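Undecaprenyl pyrophosphate synthase (PDB 3UGS) probably catalyses the magnesium-dependent condensation of isopentenyl diphosphate with allylic diphosphates, lengthening isoprenoid chains as an undecaprenyl diphosphate synthase. Local coordinates at residues A[40-45]-A[52-57]. Residues are numbered along the deposited sequence; the frame is centred on the assembly and turned at random.
Sequences QKLMEV and SNLSLF. With FFT ((2Z,6Z)-3,7,11-trimethyldodeca-2,6,10-trien-1-yl dihydrogen phosphate), chain C.
Leu54 pushes its two methyl groups from strand 53-60 against two neighbouring side chains of helix 34-48. CD1 of Leu54 meets CD2 of Leu42 at 3.9 Å, while CD2 of Leu54 lies 4.0 Å from CG of Met43, whose chain runs at about a right angle to that of Leu54. Both leucines hold CG anti to the backbone N (chi1 180° in Leu42, 173° in Leu54), which extends their forks toward each other. No hydrogen bond joins the two segments; branched leucine suits an interface of apolar carbon contacts, and the unbranched, flexible Met43, partly exposed, fits beside Leu54 and also reaches Leu126 and Phe89. Leu10 of the adjoining strand 9-14 touches both leucines and continues the apolar layer. The other side of the strand is polar at Ser55, whose hydroxyl is hydrogen-bonded to His9 and Asn129. Farther along, Phe57 turns one ring face to the farnesyl phosphate, with the ligand methyl C12 3.6 Å above its centre, a CH-pi type of contact suited to a prenyl chain. Helix 34-48 thus packs as the connection of a beta-alpha-beta crossover between adjacent parallel strands 9-14 and 53-60, the latter carrying Phe57 to the prenyl pocket of this cis-prenyltransferase fold.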
# COMPACT_ATOMS: atom_id res chain seq x y z
N GLN A 40 -4.68 17.21 19.45
CA GLN A 40 -6.00 17.37 20.11
C GLN A 40 -7.03 17.82 19.09
O GLN A 40 -8.16 17.36 19.09
CB GLN A 40 -5.96 18.36 21.26
CG GLN A 40 -4.84 18.03 22.24
CD GLN A 40 -4.79 18.93 23.46
OE1 GLN A 40 -3.90 19.78 23.58
NE2 GLN A 40 -5.74 18.76 24.38
N LYS A 41 -6.61 18.70 18.20
CA LYS A 41 -7.52 19.19 17.17
C LYS A 41 -7.93 18.09 16.20
O LYS A 41 -9.08 17.97 15.79
CB LYS A 41 -6.93 20.33 16.40
CG LYS A 41 -6.80 21.57 17.24
CD LYS A 41 -6.05 22.62 16.46
CE LYS A 41 -6.47 24.01 16.89
NZ LYS A 41 -5.67 24.96 16.09
N LEU A 42 -6.96 17.27 15.86
CA LEU A 42 -7.22 16.11 14.97
C LEU A 42 -8.21 15.19 15.67
O LEU A 42 -9.15 14.68 15.07
CB LEU A 42 -5.94 15.35 14.62
CG LEU A 42 -6.14 14.13 13.70
CD1 LEU A 42 -6.83 14.46 12.39
CD2 LEU A 42 -4.81 13.45 13.40
N MET A 43 -8.00 15.01 16.97
CA MET A 43 -8.88 14.08 17.75
C MET A 43 -10.30 14.64 17.93
O MET A 43 -11.31 13.94 17.87
CB MET A 43 -8.28 13.69 19.10
CG MET A 43 -7.39 12.45 19.01
SD MET A 43 -6.10 12.26 20.27
CE MET A 43 -7.13 11.90 21.68
N GLU A 44 -10.37 15.94 18.11
CA GLU A 44 -11.66 16.62 18.19
C GLU A 44 -12.38 16.53 16.83
O GLU A 44 -13.58 16.28 16.74
CB GLU A 44 -11.49 18.07 18.66
N VAL A 45 -11.61 16.71 15.76
CA VAL A 45 -12.17 16.66 14.37
C VAL A 45 -12.76 15.26 14.04
O VAL A 45 -13.79 15.09 13.43
CB VAL A 45 -11.14 17.04 13.30
CG1 VAL A 45 -11.67 16.68 11.92
CG2 VAL A 45 -10.84 18.52 13.35
N SER A 52 -14.48 6.84 13.66
CA SER A 52 -14.39 5.96 14.87
C SER A 52 -12.93 5.56 15.20
O SER A 52 -12.57 5.34 16.34
CB SER A 52 -15.24 4.71 14.73
OG SER A 52 -14.78 3.93 13.65
N ASN A 53 -12.12 5.50 14.17
CA ASN A 53 -10.75 4.99 14.31
C ASN A 53 -9.73 5.92 13.73
O ASN A 53 -9.87 6.37 12.59
CB ASN A 53 -10.55 3.63 13.65
CG ASN A 53 -10.99 2.50 14.51
OD1 ASN A 53 -10.14 1.82 15.13
ND2 ASN A 53 -12.30 2.28 14.60
N LEU A 54 -8.72 6.18 14.54
CA LEU A 54 -7.60 7.02 14.18
C LEU A 54 -6.31 6.27 14.42
O LEU A 54 -5.99 5.87 15.54
CB LEU A 54 -7.60 8.34 14.94
CG LEU A 54 -6.38 9.22 14.76
CD1 LEU A 54 -6.33 9.87 13.37
CD2 LEU A 54 -6.34 10.27 15.88
N SER A 55 -5.57 6.10 13.33
CA SER A 55 -4.39 5.27 13.33
C SER A 55 -3.17 6.11 13.10
O SER A 55 -3.08 6.88 12.15
CB SER A 55 -4.48 4.14 12.32
OG SER A 55 -5.40 3.14 12.76
N LEU A 56 -2.23 5.94 14.03
CA LEU A 56 -0.98 6.75 14.05
C LEU A 56 0.24 5.88 14.02
O LEU A 56 0.24 4.84 14.61
CB LEU A 56 -0.90 7.69 15.27
CG LEU A 56 -2.19 8.51 15.53
CD1 LEU A 56 -2.05 9.20 16.88
CD2 LEU A 56 -2.51 9.50 14.38
N PHE A 57 1.26 6.35 13.33
CA PHE A 57 2.50 5.61 13.13
C PHE A 57 3.61 6.19 13.97
O PHE A 57 4.14 7.22 13.68
CB PHE A 57 2.95 5.60 11.65
CG PHE A 57 3.76 4.38 11.26
CD1 PHE A 57 4.20 3.46 12.21
CD2 PHE A 57 4.05 4.13 9.93
CE1 PHE A 57 4.91 2.33 11.82
CE2 PHE A 57 4.75 3.00 9.55
CZ PHE A 57 5.18 2.11 10.49
O3 FFT C . 8.32 7.45 5.12
P FFT C . 9.12 8.07 6.23
O1 FFT C . 8.63 9.44 6.62
O2 FFT C . 10.61 7.91 5.99
O FFT C . 8.86 7.21 7.58
C14 FFT C . 7.59 7.27 8.27
C13 FFT C . 7.51 6.23 9.37
C11 FFT C . 7.26 6.54 10.63
C12 FFT C . 7.21 5.48 11.67
C10 FFT C . 6.93 7.94 11.06
C9 FFT C . 7.83 8.44 12.15
C8 FFT C . 7.66 9.94 12.30
C6 FFT C . 7.15 10.48 13.42
C7 FFT C . 7.00 11.98 13.59
C5 FFT C . 6.71 9.58 14.54
C4 FFT C . 6.92 10.35 15.82
C3 FFT C . 6.86 9.47 17.04
C1 FFT C . 6.67 10.03 18.26
C2 FFT C . 6.51 11.54 18.39
C FFT C . 6.61 9.13 19.48